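Local coordinates for protein methyl transferase from Methanosarcina acetivorans (Methanosarcina acetivorans, PDB 6MRO) that binds S-adenosyl-L-homocysteine and calcium, and probably transfers methyl groups from S-adenosylmethionine, at residues 95-100 and 124-129. The protein carries 1 engineered substitution. Numbering follows the deposited sequence.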
ATOM      1  N   PHE A  95      -6.549  -3.491 -15.138  1.00 31.92           N
ATOM      2  CA  PHE A  95      -5.178  -3.629 -15.598  1.00 28.87           C
ATOM      3  C   PHE A  95      -4.996  -5.009 -16.211  1.00 35.07           C
ATOM      4  O   PHE A  95      -5.676  -5.968 -15.833  1.00 39.31           O
ATOM      5  CB  PHE A  95      -4.152  -3.438 -14.459  1.00 24.83           C
ATOM      6  CG  PHE A  95      -4.427  -2.257 -13.559  1.00 28.44           C
ATOM      7  CD1 PHE A  95      -4.725  -2.449 -12.214  1.00 26.50           C
ATOM      8  CD2 PHE A  95      -4.380  -0.956 -14.052  1.00 30.24           C
ATOM      9  CE1 PHE A  95      -4.969  -1.374 -11.378  1.00 30.96           C
ATOM     10  CE2 PHE A  95      -4.621   0.129 -13.218  1.00 27.44           C
ATOM     11  CZ  PHE A  95      -4.926  -0.077 -11.886  1.00 30.44           C
ATOM     12  N   THR A  96      -4.086  -5.107 -17.174  1.00 32.93           N
ATOM     13  CA  THR A  96      -3.748  -6.412 -17.715  1.00 34.71           C
ATOM     14  C   THR A  96      -2.661  -7.049 -16.851  1.00 33.67           C
ATOM     15  O   THR A  96      -2.142  -6.449 -15.905  1.00 30.34           O
ATOM     16  CB  THR A  96      -3.308  -6.310 -19.178  1.00 41.84           C
ATOM     17  OG1 THR A  96      -2.350  -5.252 -19.325  1.00 45.67           O
ATOM     18  CG2 THR A  96      -4.508  -6.038 -20.076  1.00 47.09           C
ATOM     19  N   GLU A  97      -2.316  -8.286 -17.186  1.00 38.04           N
ATOM     20  CA  GLU A  97      -1.302  -9.032 -16.456  1.00 37.77           C
ATOM     21  C   GLU A  97       0.082  -8.425 -16.679  1.00 35.56           C
ATOM     22  O   GLU A  97       0.348  -7.806 -17.711  1.00 35.38           O
ATOM     23  CB  GLU A  97      -1.319 -10.494 -16.917  1.00 43.79           C
ATOM     24  CG  GLU A  97      -0.447 -11.459 -16.126  1.00 45.32           C
ATOM     25  CD  GLU A  97      -0.514 -12.888 -16.665  1.00 49.00           C
ATOM     26  OE1 GLU A  97      -1.300 -13.146 -17.607  1.00 50.42           O
ATOM     27  OE2 GLU A  97       0.245 -13.743 -16.158  1.00 47.66           O
ATOM     28  N   ASP A  98       0.967  -8.605 -15.687  1.00 31.94           N
ATOM     29  CA  ASP A  98       2.397  -8.314 -15.839  1.00 32.42           C
ATOM     30  C   ASP A  98       2.620  -6.870 -16.292  1.00 32.28           C
ATOM     31  O   ASP A  98       3.315  -6.596 -17.268  1.00 39.31           O
ATOM     32  CB  ASP A  98       3.053  -9.294 -16.819  1.00 36.10           C
ATOM     33  CG  ASP A  98       2.818 -10.751 -16.448  1.00 44.60           C
ATOM     34  OD1 ASP A  98       2.803 -11.086 -15.250  1.00 47.18           O
ATOM     35  OD2 ASP A  98       2.646 -11.574 -17.371  1.00 53.45           O
ATOM     36  N   GLU A  99       2.004  -5.932 -15.585  1.00 30.39           N
ATOM     37  CA  GLU A  99       2.066  -4.533 -15.994  1.00 30.11           C
ATOM     38  C   GLU A  99       2.971  -3.670 -15.127  1.00 29.36           C
ATOM     39  O   GLU A  99       3.660  -2.788 -15.649  1.00 28.71           O
ATOM     40  CB  GLU A  99       0.658  -3.936 -16.006  1.00 30.52           C
ATOM     41  CG  GLU A  99      -0.132  -4.317 -17.236  1.00 32.63           C
ATOM     42  CD  GLU A  99       0.610  -3.981 -18.509  1.00 34.45           C
ATOM     43  OE1 GLU A  99       0.782  -4.881 -19.362  1.00 33.40           O
ATOM     44  OE2 GLU A  99       1.029  -2.815 -18.649  1.00 34.13           O
ATOM     45  N   PHE A 100       3.001  -3.896 -13.819  1.00 24.11           N
ATOM     46  CA  PHE A 100       3.659  -2.977 -12.897  1.00 21.33           C
ATOM     47  C   PHE A 100       5.005  -3.519 -12.428  1.00 22.25           C
ATOM     48  O   PHE A 100       5.116  -4.693 -12.065  1.00 26.38           O
ATOM     49  CB  PHE A 100       2.753  -2.698 -11.689  1.00 20.89           C
ATOM     50  CG  PHE A 100       1.535  -1.901 -12.039  1.00 19.55           C
ATOM     51  CD1 PHE A 100       0.316  -2.525 -12.223  1.00 22.21           C
ATOM     52  CD2 PHE A 100       1.620  -0.530 -12.219  1.00 21.37           C
ATOM     53  CE1 PHE A 100      -0.816  -1.783 -12.572  1.00 22.07           C
ATOM     54  CE2 PHE A 100       0.499   0.212 -12.588  1.00 21.78           C
ATOM     55  CZ  PHE A 100      -0.718  -0.413 -12.753  1.00 22.98           C
ATOM     56  N   VAL A 124      -2.893  -8.949  -6.816  1.00 24.49           N
ATOM     57  CA  VAL A 124      -1.615  -8.253  -6.749  1.00 25.25           C
ATOM     58  C   VAL A 124      -0.564  -9.001  -7.559  1.00 26.73           C
ATOM     59  O   VAL A 124       0.186  -8.405  -8.346  1.00 24.53           O
ATOM     60  CB  VAL A 124      -1.177  -8.081  -5.283  1.00 23.09           C
ATOM     61  CG1 VAL A 124       0.238  -7.529  -5.226  1.00 22.10           C
ATOM     62  CG2 VAL A 124      -2.162  -7.177  -4.535  1.00 20.72           C
ATOM     63  N   HIS A 125      -0.497 -10.330  -7.375  1.00 23.14           N
ATOM     64  CA  HIS A 125       0.458 -11.149  -8.113  1.00 26.89           C
ATOM     65  C   HIS A 125       0.255 -11.005  -9.616  1.00 25.44           C
ATOM     66  O   HIS A 125       1.224 -10.892 -10.369  1.00 26.79           O
ATOM     67  CB  HIS A 125       0.325 -12.620  -7.685  1.00 28.54           C
ATOM     68  CG  HIS A 125       1.143 -13.580  -8.498  1.00 35.11           C
ATOM     69  ND1 HIS A 125       2.411 -13.979  -8.129  1.00 35.02           N
ATOM     70  CD2 HIS A 125       0.858 -14.249  -9.640  1.00 35.18           C
ATOM     71  CE1 HIS A 125       2.883 -14.832  -9.022  1.00 35.21           C
ATOM     72  NE2 HIS A 125       1.958 -15.019  -9.947  1.00 39.64           N
ATOM     73  N   LYS A 126      -1.005 -10.950 -10.059  1.00 28.33           N
ATOM     74  CA  LYS A 126      -1.303 -10.942 -11.491  1.00 26.56           C
ATOM     75  C   LYS A 126      -0.825  -9.658 -12.168  1.00 25.52           C
ATOM     76  O   LYS A 126      -0.247  -9.715 -13.256  1.00 26.24           O
ATOM     77  CB  LYS A 126      -2.806 -11.140 -11.701  1.00 29.97           C
ATOM     78  CG  LYS A 126      -3.251 -11.192 -13.156  1.00 38.84           C
ATOM     79  CD  LYS A 126      -4.771 -11.268 -13.257  1.00 43.28           C
ATOM     80  CE  LYS A 126      -5.231 -11.210 -14.711  1.00 48.54           C
ATOM     81  NZ  LYS A 126      -4.634 -12.315 -15.516  1.00 50.98           N
ATOM     82  N   VAL A 127      -1.048  -8.488 -11.549  1.00 24.01           N
ATOM     83  CA  VAL A 127      -0.697  -7.227 -12.211  1.00 28.09           C
ATOM     84  C   VAL A 127       0.779  -6.872 -12.126  1.00 26.93           C
ATOM     85  O   VAL A 127       1.230  -5.983 -12.863  1.00 24.49           O
ATOM     86  CB  VAL A 127      -1.515  -6.040 -11.663  1.00 24.47           C
ATOM     87  CG1 VAL A 127      -2.997  -6.293 -11.912  1.00 24.47           C
ATOM     88  CG2 VAL A 127      -1.199  -5.794 -10.191  1.00 27.40           C
ATOM     89  N   LEU A 128       1.552  -7.553 -11.277  1.00 22.47           N
ATOM     90  CA  LEU A 128       2.984  -7.303 -11.184  1.00 25.26           C
ATOM     91  C   LEU A 128       3.729  -7.910 -12.370  1.00 28.17           C
ATOM     92  O   LEU A 128       3.376  -8.987 -12.855  1.00 25.16           O
ATOM     93  CB  LEU A 128       3.533  -7.894  -9.884  1.00 28.73           C
ATOM     94  CG  LEU A 128       3.579  -6.900  -8.733  1.00 26.28           C
ATOM     95  CD1 LEU A 128       3.761  -7.664  -7.416  1.00 26.25           C
ATOM     96  CD2 LEU A 128       4.700  -5.877  -8.937  1.00 25.04           C
ATOM     97  N   LYS A 129       4.762  -7.212 -12.833  1.00 25.88           N
ATOM     98  CA  LYS A 129       5.643  -7.764 -13.849  1.00 28.31           C
ATOM     99  C   LYS A 129       6.474  -8.901 -13.277  1.00 29.91           C
ATOM    100  O   LYS A 129       6.679  -9.018 -12.067  1.00 26.82           O
ATOM    101  CB  LYS A 129       6.598  -6.701 -14.386  1.00 29.64           C
ATOM    102  CG  LYS A 129       6.020  -5.786 -15.440  1.00 39.38           C
ATOM    103  CD  LYS A 129       7.107  -4.874 -15.995  1.00 46.61           C
ATOM    104  CE  LYS A 129       6.517  -3.754 -16.838  1.00 49.53           C
ATOM    105  NZ  LYS A 129       7.564  -2.808 -17.328  1.00 53.06           N
TER
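Phe-95 sets its CB against CG1 of Val-127 at 4.0 Å, an apolar touch suited to two buried side chains, and turns one ring face to CE1 of Phe-100, offset toward the rim, so that the two rings meet edge to face. After Thr-96, the extended chain of Glu-97 crosses that of Lys-126 at about a right angle; OE1 and NZ lie 4.0 Å apart, close enough for a probable attraction, too far for a salt bridge. Asp-98 is left-handed helical (phi 56°, psi 51°), which aspartate tolerates better than most non-glycine residues, and its N-H runs almost straight (171°) to Lys-126 O, 2.9 Å away. Its OD1, close to Leu-128 O, meets the ammonium of Lys-194, which serves both oxygens. Helix 114-127, the crossover between parallel strands 100-106 and 132-139 of the Rossmann-like sheet, ends here, and Leu-128 forms a parallel bridge with Phe-100. Val-127 O accepts two N-H groups, from Glu-99 N (2.8 Å) above its carbonyl plane and from Phe-100 N (2.9 Å) within it. The buried, apolar Phe-100 lies alongside Val-127, CD1 against CB, while its O takes the N-H of Lys-129 at 2.7 Å. Lys-129 has the long aliphatic chain needed to reach along Asp-98 O and Glu-99 O, its CE 3.2 Å from the latter. An alanine here would probably lose the cover over those two carbonyl oxygens and the weak, long ion pair with Asp-101.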